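Local structure of soluble lytic transglycosylase B3 (5ANZ) at residues 49-54 with 162-167; 120-125 with 217-222; 128-133 with 234-239; 267-272 with 393-398; 307-312 with 402-407. The protein probably cleaves the glycan strands of peptidoglycan as a lytic transglycosylase, and binds calcium, in the turnover of the bacterial cell wall. All coordinates share one frame; numbering follows the deposited sequence.

Interaction 1. Residues 49-54 with 162-167; sequences EQWRDA and TLAYEG
Trp51 lays one face of its indole against the backbone of Tyr165, and that overlap is the dense part of a contact between two helices that exchange no hydrogen bond. Tyr165 CA sits over the five-membered ring, 4.2 Å from its centroid and only 5° off the ring normal, a CH-pi contact in which the helix backbone itself serves as the partner. Two apolar contacts flank it: the far rim of the indole reaches Ala164, with Trp51 CZ2 3.5 Å from Ala164 CB, while at the near end Trp51 CB lies 3.5 Å from Tyr165 CD1. With CG anti to the backbone N (chi1 172°), the phenol lies beside Trp51 CB, and the two ring planes are oblique at 56°. The solvent side holds the exposed Gln50, Asp53 and Ala54; there Arg52 NE pairs with Asp53 OD1 at a long 3.6 Å, within the helix and not across the contact. The phenol OH of Tyr165 is hydrogen-bonded to the carbonyl of Gln46. Around the indole, Phe48, Phe55 and His174 add further rings, and helices 66-73 and 170-186 supply Phe73 and Leu177, so Trp51 fills the junction of four helices of the transglycosylase domain.

Interaction 2. Residues 120-125 with 217-222; sequences ARILGE and VDFDGD. With CA (calcium ion), chain B.
An aspartate-rich, EF-hand-like calcium-binding loop, lying between helices 209-215 and 231-244, meets helix 120-130 through the ring of Phe219. Ile122 covers one face of that ring: its CG1 lies 3.8 Å from Phe219 CE2, and CG2, the branch anti to the backbone N, rests over the face. Glu125 comes from another direction, roughly at right angles, and places OE1 at the ring edge, 3.3 Å from Phe219 CZ, near the plane where the aromatic C-H bonds carry their slight positive charge. On the metal side Asp218, Asp220 and Asp222 each give one carboxylate oxygen, OD1, to the calcium; Asp220 OD1 is 2.3 Å from the ion. A water 2.4 Å from the calcium also donates to Asp222 OD2, tying the second oxygen of that carboxylate to the site. Asp218 OD1 has a further duty, accepting from Gly221 N at 3.0 Å in an Asx motif within the loop. Lys224 O and the carboxylate of Asp233 complete the coordination. Phe219 also touches Val126 of helix 120-130 and Ala236 of helix 231-244.

Interaction 3. Residues 128-133 with 234-239; sequences ARYAVD and ALASTA
Within the helical transglycosylase domain, assigned to the lysozyme clan, the C-terminal part of helix 120-130 and the residues that follow it pack on helix 231-244. Two alanines one turn apart on the second helix, Ala236 and Ala239, offer a shallow surface on which Tyr130 lies. The side chain of Tyr130 meets both: CE2 is 4.0 Å from Ala236 CB, and nearer the backbone Tyr130 CB is 4.0 Å from Ala239 CB. Arg129 CG lies over the rim of one face of the ring and Ala236 O over the rim of the opposite face, 4.0 Å above the ring plane of Tyr130. Past Tyr130 comes Ala131, with positive phi, and the chain then turns to bring Val132 back to the same surface. Val132 CB approaches Ala239 CB at 4.2 Å. No hydrogen bond crosses the contact, and Val126 packs on both alanines from within helix 120-130. Inside helix 231-244, Thr238 turns its hydroxyl onto Ala234 O, which also accepts from Thr238 N on the opposite face of the carbonyl plane. With CG2 anti to its carbonyl carbon, Val132 sets this methyl 3.5 Å from Ala239 O.

Interaction 4. Residues 267-272 with 393-398; sequences LAELTI and AIRACQ
Arg395 and Glu269 reach for one another from opposite directions; a carboxylate oxygen meets the guanidinium at its edge, and the planes of the two groups are 77° apart. The arginine is extended from CG to NE, a chain that carries the guanidinium from the helix to the facing loop. The glutamate is folded instead: a bend at chi2 (-74°) brings its carboxylate round to the arginine. Glu269 OE2 then lies in the guanidinium plane and takes a nearly straight hydrogen bond from Arg395 NH1, 2.8 Å long with an N-H...O angle of 172°, on the anti side of the carboxylate. This is a salt bridge through a single oxygen rather than a paired, fork-like one. The other terminal nitrogen of the arginine is used differently. Arg395 NH2 donates to Ala268 O at 3.1 Å, a more bent bond whose donor stands above the carbonyl plane, and the same nitrogen lies 3.9 Å from Ala268 CB. Ala268 is the centre of an inverse gamma turn, and Glu269 opens the type I beta turn that runs to Ile272; these tight turns belong to the loop between strands 254-258 and 274-275. The arginine comes from helix 388-401 of the putative peptidoglycan-binding domain, so the bridge links two domains. The stronger partner of Glu269 is Arg391, on the same helix, whose NE forms a salt bridge to the same OE2, and two positive groups thus converge on one oxygen. On the arginine side, NE donates to Ala405 O, which would limit rotation of the guanidinium about its long chain.

Interaction 5. Residues 307-312 with 402-407; sequences AGHRGP and GWPADG
His309 and Asp406 both place CG between the backbone N and the carbonyl carbon (chi1 78° and 58°), and these rotamers turn the imidazole and the carboxylate toward each other, with Asp406 OD2 also beside His309 N. One oxygen then does the work of two. Asp406 OD2 accepts from His309 N at 2.8 Å through its anti lone pair, and from His309 ND1 at 3.2 Å, this time from well above the carboxylate plane. Seen from the histidine, the carboxylate oxygen lies in the ring plane, although ring and carboxylate planes are turned 48° apart. The ND1 bond, with Pro404 over one face, should restrict rotation of the imidazole: Pro404 CG is 3.6 Å from the centroid of the His309 ring, a CH-pi contact over the centre, while Arg310 CG packs on the opposite side. The histidine stands in a type I beta turn from Gly308 to Gly311, in the link between antiparallel strands 300-304 and 313-316. Its partners follow a Schellman motif in which Gly402 ends helix 388-401 of the putative peptidoglycan-binding domain. Gly308 comes close as well, its CA 3.2 Å from Asp406 OD2. The remaining carboxylate oxygen, Asp406 OD1, accepts from Gln398 NE2 and Tyr408 N.

The five contacts fall into three places. Interaction 1 is alone near the start of the chain, its centre about 37 to 38 Å from those of interactions 2 and 3. These two, with centres about 9 Å apart, share helix 120-130, and Val217 of one meets Tyr130, Ala236 and Ser237 of the other, so the calcium loop packs directly on that helix pair. The segments of interactions 1 to 3 alternate along the chain. Interactions 4 and 5, centres about 10 Å apart, come later, across the chain's centre from 2 and 3, and also alternate: two loops of the transglycosylase family region face helix 388-401 and its following loop, giving a two-part interface that joins the domains.

Interaction 1. Residues 49-54 with 162-167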
# COMPACT_ATOMS: atom_id res chain seq x y z
N GLU A 49 10.22 7.50 31.38
CA GLU A 49 9.35 8.23 32.29
C GLU A 49 9.54 9.73 32.13
O GLU A 49 8.58 10.49 32.14
CB GLU A 49 9.61 7.82 33.75
CG GLU A 49 9.24 6.38 34.07
CD GLU A 49 10.19 5.36 33.47
OE1 GLU A 49 11.19 5.77 32.84
OE2 GLU A 49 9.94 4.15 33.61
N GLN A 50 10.79 10.16 31.97
CA GLN A 50 11.07 11.57 31.72
C GLN A 50 10.43 11.99 30.41
O GLN A 50 9.76 13.03 30.34
CB GLN A 50 12.58 11.83 31.69
CG GLN A 50 13.22 12.01 33.07
CD GLN A 50 14.73 11.92 33.03
OE1 GLN A 50 15.32 11.63 31.99
NE2 GLN A 50 15.37 12.18 34.16
N TRP A 51 10.61 11.20 29.36
CA TRP A 51 9.99 11.54 28.09
C TRP A 51 8.47 11.60 28.25
O TRP A 51 7.82 12.50 27.73
CB TRP A 51 10.37 10.55 26.98
CG TRP A 51 9.43 10.71 25.82
CD1 TRP A 51 9.57 11.56 24.76
CD2 TRP A 51 8.17 10.05 25.65
NE1 TRP A 51 8.48 11.45 23.93
CE2 TRP A 51 7.60 10.54 24.46
CE3 TRP A 51 7.47 9.10 26.39
CZ2 TRP A 51 6.37 10.09 23.98
CZ3 TRP A 51 6.24 8.65 25.91
CH2 TRP A 51 5.71 9.15 24.73
N ARG A 52 7.91 10.63 28.98
CA ARG A 52 6.45 10.54 29.14
C ARG A 52 5.87 11.73 29.91
O ARG A 52 4.84 12.28 29.52
CB ARG A 52 6.07 9.24 29.84
CG ARG A 52 4.59 9.06 30.03
CD ARG A 52 4.33 7.95 31.01
NE ARG A 52 4.86 8.29 32.32
CZ ARG A 52 5.26 7.41 33.22
NH1 ARG A 52 5.20 6.11 32.97
NH2 ARG A 52 5.74 7.83 34.39
N ASP A 53 6.51 12.10 31.01
CA ASP A 53 6.00 13.19 31.81
C ASP A 53 6.05 14.49 31.02
O ASP A 53 5.16 15.33 31.14
CB ASP A 53 6.77 13.33 33.12
CG ASP A 53 6.56 12.14 34.04
OD1 ASP A 53 5.54 11.44 33.88
OD2 ASP A 53 7.41 11.91 34.92
N ALA A 54 7.09 14.63 30.20
CA ALA A 54 7.23 15.80 29.35
C ALA A 54 6.18 15.78 28.24
O ALA A 54 5.59 16.81 27.91
CB ALA A 54 8.63 15.89 28.76
N THR A 162 6.72 4.31 22.05
CA THR A 162 8.04 3.76 21.83
C THR A 162 8.74 4.51 20.70
O THR A 162 9.86 4.98 20.87
CB THR A 162 7.99 2.26 21.50
OG1 THR A 162 7.48 1.54 22.64
CG2 THR A 162 9.38 1.74 21.17
N LEU A 163 8.06 4.64 19.56
CA LEU A 163 8.65 5.36 18.41
C LEU A 163 8.89 6.84 18.71
O LEU A 163 9.88 7.41 18.25
CB LEU A 163 7.74 5.21 17.19
CG LEU A 163 7.56 3.79 16.68
CD1 LEU A 163 6.55 3.78 15.55
CD2 LEU A 163 8.89 3.23 16.19
N ALA A 164 7.99 7.46 19.46
CA ALA A 164 8.18 8.86 19.85
C ALA A 164 9.43 9.01 20.71
O ALA A 164 10.23 9.94 20.54
CB ALA A 164 6.95 9.38 20.58
N TYR A 165 9.59 8.08 21.65
CA TYR A 165 10.71 8.11 22.59
C TYR A 165 12.05 7.83 21.93
O TYR A 165 13.02 8.55 22.16
CB TYR A 165 10.46 7.11 23.72
CG TYR A 165 11.63 6.90 24.67
CD1 TYR A 165 12.17 7.96 25.39
CD2 TYR A 165 12.16 5.63 24.87
CE1 TYR A 165 13.23 7.76 26.27
CE2 TYR A 165 13.22 5.42 25.75
CZ TYR A 165 13.75 6.49 26.44
OH TYR A 165 14.80 6.29 27.32
N GLU A 166 12.13 6.78 21.12
CA GLU A 166 13.42 6.37 20.57
C GLU A 166 13.36 5.89 19.12
O GLU A 166 14.25 5.17 18.67
CB GLU A 166 14.03 5.29 21.45
CG GLU A 166 13.11 4.09 21.68
CD GLU A 166 13.71 3.07 22.62
OE1 GLU A 166 14.95 2.91 22.63
OE2 GLU A 166 12.94 2.41 23.36
N GLY A 167 12.31 6.27 18.39
CA GLY A 167 12.17 5.87 17.00
C GLY A 167 12.93 6.76 16.03
O GLY A 167 13.42 7.82 16.41

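Interaction 2. Residues 120-125 with 217-222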
# COMPACT_ATOMS: atom_id res chain seq x y z
N ALA A 120 -23.31 -9.30 3.19
CA ALA A 120 -23.91 -8.80 1.95
C ALA A 120 -24.80 -7.58 2.18
O ALA A 120 -24.79 -6.64 1.39
CB ALA A 120 -24.69 -9.91 1.25
N ARG A 121 -25.58 -7.59 3.26
CA ARG A 121 -26.50 -6.48 3.51
C ARG A 121 -25.73 -5.18 3.78
O ARG A 121 -25.96 -4.17 3.13
CB ARG A 121 -27.43 -6.77 4.68
CG ARG A 121 -28.45 -5.66 4.86
CD ARG A 121 -29.46 -6.01 5.93
NE ARG A 121 -28.99 -5.69 7.27
CZ ARG A 121 -29.76 -5.75 8.35
NH1 ARG A 121 -31.03 -6.12 8.25
NH2 ARG A 121 -29.26 -5.44 9.54
N ILE A 122 -24.83 -5.22 4.76
CA ILE A 122 -23.96 -4.08 5.04
C ILE A 122 -23.18 -3.60 3.81
O ILE A 122 -23.15 -2.41 3.51
CB ILE A 122 -22.95 -4.42 6.15
CG1 ILE A 122 -23.66 -4.41 7.51
CG2 ILE A 122 -21.79 -3.44 6.16
CD1 ILE A 122 -22.77 -4.84 8.65
N LEU A 123 -22.58 -4.52 3.07
CA LEU A 123 -21.79 -4.13 1.91
C LEU A 123 -22.65 -3.47 0.85
O LEU A 123 -22.21 -2.55 0.16
CB LEU A 123 -21.06 -5.35 1.33
CG LEU A 123 -19.88 -5.82 2.19
CD1 LEU A 123 -19.44 -7.23 1.83
CD2 LEU A 123 -18.72 -4.83 2.03
N GLY A 124 -23.90 -3.93 0.72
CA GLY A 124 -24.82 -3.33 -0.23
C GLY A 124 -25.12 -1.89 0.15
O GLY A 124 -25.14 -1.00 -0.69
N GLU A 125 -25.36 -1.67 1.44
CA GLU A 125 -25.64 -0.34 1.95
C GLU A 125 -24.40 0.56 1.84
O GLU A 125 -24.51 1.76 1.59
CB GLU A 125 -26.13 -0.42 3.40
CG GLU A 125 -27.45 -1.18 3.50
CD GLU A 125 -27.94 -1.39 4.92
OE1 GLU A 125 -27.12 -1.34 5.86
OE2 GLU A 125 -29.16 -1.60 5.10
N VAL A 217 -15.71 6.03 10.00
CA VAL A 217 -17.15 6.18 9.95
C VAL A 217 -17.84 5.41 11.06
O VAL A 217 -17.41 4.30 11.37
CB VAL A 217 -17.69 5.67 8.59
CG1 VAL A 217 -19.20 5.60 8.60
CG2 VAL A 217 -17.16 6.55 7.45
N ASP A 218 -18.90 5.97 11.63
CA ASP A 218 -19.80 5.22 12.51
C ASP A 218 -20.99 4.72 11.71
O ASP A 218 -21.98 5.46 11.50
CB ASP A 218 -20.26 6.10 13.68
CG ASP A 218 -21.27 5.40 14.57
OD1 ASP A 218 -21.37 4.16 14.50
OD2 ASP A 218 -21.97 6.10 15.34
N PHE A 219 -20.90 3.48 11.23
CA PHE A 219 -21.91 2.92 10.34
C PHE A 219 -23.23 2.70 11.04
O PHE A 219 -24.28 3.00 10.48
CB PHE A 219 -21.42 1.59 9.74
CG PHE A 219 -22.43 0.95 8.84
CD1 PHE A 219 -22.64 1.44 7.56
CD2 PHE A 219 -23.16 -0.16 9.25
CE1 PHE A 219 -23.57 0.86 6.72
CE2 PHE A 219 -24.09 -0.75 8.40
CZ PHE A 219 -24.29 -0.25 7.13
N ASP A 220 -23.20 2.17 12.25
CA ASP A 220 -24.44 1.75 12.91
C ASP A 220 -25.07 2.83 13.78
O ASP A 220 -26.22 2.70 14.18
CB ASP A 220 -24.18 0.49 13.74
CG ASP A 220 -23.25 0.75 14.90
OD1 ASP A 220 -22.06 1.02 14.66
OD2 ASP A 220 -23.71 0.67 16.06
N GLY A 221 -24.33 3.89 14.07
CA GLY A 221 -24.88 5.04 14.78
C GLY A 221 -24.81 5.00 16.30
O GLY A 221 -25.46 5.80 16.97
N ASP A 222 -24.02 4.09 16.86
CA ASP A 222 -23.91 4.01 18.31
C ASP A 222 -22.97 5.07 18.88
O ASP A 222 -22.78 5.15 20.09
CB ASP A 222 -23.47 2.60 18.73
CG ASP A 222 -22.06 2.24 18.27
OD1 ASP A 222 -21.51 2.90 17.35
OD2 ASP A 222 -21.49 1.28 18.83
CA CA B . -20.26 2.30 15.42
O HOH W 1 -19.74 0.54 16.92

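Interaction 3. Residues 128-133 with 234-239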
# COMPACT_ATOMS: atom_id res chain seq x y z
N ALA A 128 -23.66 1.26 -1.92
CA ALA A 128 -24.64 2.23 -2.40
C ALA A 128 -24.48 3.62 -1.79
O ALA A 128 -24.70 4.62 -2.48
CB ALA A 128 -26.05 1.70 -2.16
N ARG A 129 -24.11 3.70 -0.52
CA ARG A 129 -23.97 5.01 0.12
C ARG A 129 -22.70 5.77 -0.30
O ARG A 129 -22.71 6.99 -0.41
CB ARG A 129 -23.99 4.88 1.65
CG ARG A 129 -23.50 6.13 2.35
CD ARG A 129 -24.10 6.32 3.72
NE ARG A 129 -23.92 7.70 4.18
CZ ARG A 129 -24.22 8.13 5.40
NH1 ARG A 129 -24.72 7.29 6.30
NH2 ARG A 129 -24.02 9.40 5.73
N TYR A 130 -21.61 5.04 -0.53
CA TYR A 130 -20.33 5.67 -0.83
C TYR A 130 -19.96 5.55 -2.31
O TYR A 130 -18.98 6.15 -2.74
CB TYR A 130 -19.22 5.07 0.03
CG TYR A 130 -19.43 5.36 1.50
CD1 TYR A 130 -19.06 6.58 2.04
CD2 TYR A 130 -20.04 4.43 2.34
CE1 TYR A 130 -19.28 6.87 3.36
CE2 TYR A 130 -20.27 4.71 3.67
CZ TYR A 130 -19.88 5.93 4.18
OH TYR A 130 -20.10 6.24 5.50
N ALA A 131 -20.76 4.82 -3.08
CA ALA A 131 -20.43 4.56 -4.48
C ALA A 131 -19.02 3.96 -4.58
O ALA A 131 -18.16 4.46 -5.33
CB ALA A 131 -20.53 5.83 -5.30
N VAL A 132 -18.82 2.88 -3.84
CA VAL A 132 -17.57 2.13 -3.90
C VAL A 132 -17.91 0.65 -4.01
O VAL A 132 -18.74 0.15 -3.26
CB VAL A 132 -16.67 2.36 -2.68
CG1 VAL A 132 -15.42 1.50 -2.77
CG2 VAL A 132 -16.29 3.84 -2.58
N ASP A 133 -17.27 -0.04 -4.95
CA ASP A 133 -17.55 -1.44 -5.20
C ASP A 133 -17.22 -2.32 -4.00
O ASP A 133 -16.13 -2.21 -3.43
CB ASP A 133 -16.78 -1.92 -6.43
CG ASP A 133 -17.20 -1.17 -7.68
OD1 ASP A 133 -18.18 -1.59 -8.31
OD2 ASP A 133 -16.58 -0.14 -8.01
N ALA A 234 -15.92 -0.75 10.12
CA ALA A 234 -14.69 -0.99 9.37
C ALA A 234 -14.92 -0.90 7.87
O ALA A 234 -14.15 -0.26 7.16
CB ALA A 234 -14.12 -2.38 9.72
N LEU A 235 -15.96 -1.57 7.38
CA LEU A 235 -16.24 -1.60 5.95
C LEU A 235 -16.63 -0.21 5.45
O LEU A 235 -16.17 0.22 4.39
CB LEU A 235 -17.33 -2.64 5.64
CG LEU A 235 -16.91 -4.10 5.94
CD1 LEU A 235 -18.13 -5.06 5.84
CD2 LEU A 235 -15.78 -4.53 5.01
N ALA A 236 -17.46 0.49 6.21
CA ALA A 236 -17.86 1.83 5.79
C ALA A 236 -16.66 2.78 5.80
O ALA A 236 -16.55 3.66 4.93
CB ALA A 236 -18.96 2.36 6.68
N SER A 237 -15.78 2.61 6.79
CA SER A 237 -14.59 3.44 6.88
C SER A 237 -13.68 3.22 5.68
O SER A 237 -13.16 4.17 5.10
CB SER A 237 -13.81 3.16 8.18
OG SER A 237 -14.60 3.48 9.32
N THR A 238 -13.50 1.96 5.30
CA THR A 238 -12.67 1.62 4.15
C THR A 238 -13.23 2.27 2.90
O THR A 238 -12.49 2.85 2.10
CB THR A 238 -12.59 0.11 3.97
OG1 THR A 238 -12.03 -0.46 5.16
CG2 THR A 238 -11.72 -0.26 2.75
N ALA A 239 -14.55 2.17 2.73
CA ALA A 239 -15.21 2.72 1.55
C ALA A 239 -15.09 4.24 1.52
O ALA A 239 -14.85 4.84 0.48
CB ALA A 239 -16.68 2.30 1.52

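Interaction 4. Residues 267-272 with 393-398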
# COMPACT_ATOMS: atom_id res chain seq x y z
N LEU A 267 7.74 4.41 -21.52
CA LEU A 267 6.39 4.88 -21.19
C LEU A 267 5.81 4.28 -19.91
O LEU A 267 4.73 4.69 -19.47
CB LEU A 267 5.44 4.60 -22.36
CG LEU A 267 5.44 5.53 -23.58
CD1 LEU A 267 5.94 6.92 -23.22
CD2 LEU A 267 6.21 4.95 -24.74
N ALA A 268 6.51 3.32 -19.33
CA ALA A 268 6.01 2.63 -18.14
C ALA A 268 6.32 3.40 -16.86
O ALA A 268 7.27 3.09 -16.15
CB ALA A 268 6.59 1.23 -18.08
N GLU A 269 5.52 4.43 -16.59
CA GLU A 269 5.69 5.30 -15.43
C GLU A 269 4.33 5.80 -15.00
O GLU A 269 3.54 6.24 -15.84
CB GLU A 269 6.59 6.50 -15.76
CG GLU A 269 8.07 6.21 -15.83
CD GLU A 269 8.70 6.00 -14.46
OE1 GLU A 269 8.19 6.57 -13.47
OE2 GLU A 269 9.71 5.27 -14.39
N LEU A 270 4.04 5.75 -13.70
CA LEU A 270 2.72 6.15 -13.24
C LEU A 270 2.42 7.62 -13.50
O LEU A 270 1.26 8.02 -13.58
CB LEU A 270 2.55 5.84 -11.74
CG LEU A 270 2.23 4.38 -11.38
CD1 LEU A 270 1.18 3.82 -12.32
CD2 LEU A 270 3.48 3.51 -11.39
N THR A 271 3.48 8.42 -13.66
CA THR A 271 3.34 9.84 -13.97
C THR A 271 3.03 10.09 -15.44
O THR A 271 2.72 11.21 -15.85
CB THR A 271 4.62 10.62 -13.63
OG1 THR A 271 5.73 10.01 -14.31
CG2 THR A 271 4.87 10.60 -12.13
N ILE A 272 3.17 9.04 -16.25
CA ILE A 272 2.80 9.13 -17.66
C ILE A 272 1.40 8.54 -17.81
O ILE A 272 1.18 7.36 -17.53
CB ILE A 272 3.80 8.38 -18.58
CG1 ILE A 272 5.19 9.01 -18.48
CG2 ILE A 272 3.31 8.40 -20.03
CD1 ILE A 272 6.21 8.40 -19.43
N ALA A 393 17.92 6.79 -14.80
CA ALA A 393 19.32 6.44 -14.97
C ALA A 393 19.44 5.03 -15.51
O ALA A 393 20.27 4.74 -16.36
CB ALA A 393 20.05 6.56 -13.65
N ILE A 394 18.61 4.14 -14.98
CA ILE A 394 18.61 2.76 -15.45
C ILE A 394 18.28 2.71 -16.94
O ILE A 394 18.97 2.04 -17.70
CB ILE A 394 17.62 1.90 -14.64
CG1 ILE A 394 18.13 1.76 -13.21
CG2 ILE A 394 17.45 0.53 -15.28
CD1 ILE A 394 17.12 1.15 -12.27
N ARG A 395 17.24 3.43 -17.35
CA ARG A 395 16.84 3.42 -18.76
C ARG A 395 17.96 3.94 -19.67
O ARG A 395 18.17 3.41 -20.76
CB ARG A 395 15.58 4.25 -18.96
CG ARG A 395 14.37 3.66 -18.29
CD ARG A 395 13.10 4.32 -18.80
NE ARG A 395 11.94 3.49 -18.52
CZ ARG A 395 11.12 3.67 -17.48
NH1 ARG A 395 11.34 4.65 -16.62
NH2 ARG A 395 10.09 2.85 -17.32
N ALA A 396 18.68 4.97 -19.23
CA ALA A 396 19.77 5.50 -20.05
C ALA A 396 20.88 4.45 -20.19
O ALA A 396 21.49 4.30 -21.25
CB ALA A 396 20.33 6.78 -19.44
N CYS A 397 21.13 3.73 -19.10
CA CYS A 397 22.16 2.71 -19.10
C CYS A 397 21.75 1.52 -19.98
O CYS A 397 22.57 0.99 -20.73
CB CYS A 397 22.45 2.25 -17.68
SG CYS A 397 23.90 1.20 -17.54
N GLN A 398 20.49 1.12 -19.88
CA GLN A 398 19.99 0.03 -20.71
C GLN A 398 20.14 0.37 -22.19
O GLN A 398 20.59 -0.45 -22.99
CB GLN A 398 18.53 -0.29 -20.35
CG GLN A 398 18.38 -0.90 -18.97
CD GLN A 398 16.93 -1.04 -18.54
OE1 GLN A 398 16.13 -0.11 -18.69
NE2 GLN A 398 16.58 -2.20 -18.00

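Interaction 5. Residues 307-312 with 402-407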
# COMPACT_ATOMS: atom_id res chain seq x y z
N ALA A 307 7.57 -6.75 -13.57
CA ALA A 307 8.83 -7.48 -13.69
C ALA A 307 9.56 -7.18 -15.00
O ALA A 307 10.23 -8.05 -15.55
CB ALA A 307 8.58 -8.97 -13.56
N GLY A 308 9.45 -5.95 -15.49
CA GLY A 308 10.18 -5.54 -16.68
C GLY A 308 9.58 -6.06 -17.98
O GLY A 308 8.48 -6.65 -17.97
N HIS A 309 10.30 -5.85 -19.08
CA HIS A 309 9.76 -6.11 -20.41
C HIS A 309 9.46 -7.58 -20.71
O HIS A 309 8.67 -7.87 -21.60
CB HIS A 309 10.69 -5.55 -21.50
CG HIS A 309 11.89 -6.40 -21.79
ND1 HIS A 309 13.03 -6.37 -21.02
CD2 HIS A 309 12.15 -7.27 -22.80
CE1 HIS A 309 13.93 -7.19 -21.52
NE2 HIS A 309 13.42 -7.75 -22.61
N ARG A 310 10.06 -8.49 -19.96
CA ARG A 310 9.81 -9.91 -20.22
C ARG A 310 8.60 -10.43 -19.45
O ARG A 310 8.18 -11.57 -19.66
CB ARG A 310 11.05 -10.75 -19.87
CG ARG A 310 12.28 -10.40 -20.66
CD ARG A 310 13.40 -11.39 -20.37
NE ARG A 310 14.64 -10.98 -21.02
CZ ARG A 310 14.97 -11.32 -22.26
NH1 ARG A 310 14.15 -12.07 -22.98
NH2 ARG A 310 16.11 -10.90 -22.78
N GLY A 311 8.04 -9.60 -18.57
CA GLY A 311 6.94 -10.02 -17.73
C GLY A 311 5.61 -9.48 -18.23
O GLY A 311 5.52 -8.89 -19.29
N PRO A 312 4.56 -9.70 -17.44
CA PRO A 312 3.23 -9.22 -17.83
C PRO A 312 3.11 -7.69 -17.75
O PRO A 312 3.87 -7.04 -17.02
CB PRO A 312 2.31 -9.90 -16.82
CG PRO A 312 3.17 -10.08 -15.61
CD PRO A 312 4.55 -10.40 -16.15
N GLY A 402 22.10 -1.24 -25.31
CA GLY A 402 21.24 -1.69 -26.39
C GLY A 402 20.11 -2.59 -25.92
O GLY A 402 19.50 -3.31 -26.71
N TRP A 403 19.84 -2.54 -24.62
CA TRP A 403 18.78 -3.33 -24.01
C TRP A 403 17.45 -2.58 -24.03
O TRP A 403 17.44 -1.35 -24.11
CB TRP A 403 19.13 -3.66 -22.56
CG TRP A 403 20.36 -4.49 -22.34
CD1 TRP A 403 21.24 -4.93 -23.28
CD2 TRP A 403 20.84 -4.97 -21.08
NE1 TRP A 403 22.25 -5.65 -22.68
CE2 TRP A 403 22.02 -5.70 -21.33
CE3 TRP A 403 20.38 -4.86 -19.77
CZ2 TRP A 403 22.75 -6.31 -20.32
CZ3 TRP A 403 21.10 -5.47 -18.76
CH2 TRP A 403 22.28 -6.18 -19.04
N PRO A 404 16.34 -3.31 -23.94
CA PRO A 404 15.06 -2.61 -23.79
C PRO A 404 15.08 -1.72 -22.55
O PRO A 404 15.54 -2.15 -21.49
CB PRO A 404 14.05 -3.76 -23.64
CG PRO A 404 14.71 -4.93 -24.28
CD PRO A 404 16.17 -4.77 -23.95
N ALA A 405 14.60 -0.49 -22.69
CA ALA A 405 14.71 0.49 -21.61
C ALA A 405 13.49 0.48 -20.69
O ALA A 405 12.71 1.44 -20.68
CB ALA A 405 14.92 1.89 -22.20
N ASP A 406 13.31 -0.59 -19.92
CA ASP A 406 12.12 -0.71 -19.09
C ASP A 406 12.32 -0.13 -17.68
O ASP A 406 11.37 -0.05 -16.90
CB ASP A 406 11.67 -2.18 -19.00
CG ASP A 406 12.74 -3.11 -18.43
OD1 ASP A 406 13.75 -2.62 -17.86
OD2 ASP A 406 12.56 -4.35 -18.54
N GLY A 407 13.54 0.29 -17.37
CA GLY A 407 13.81 0.87 -16.06
C GLY A 407 13.77 -0.14 -14.93
O GLY A 407 13.81 0.24 -13.76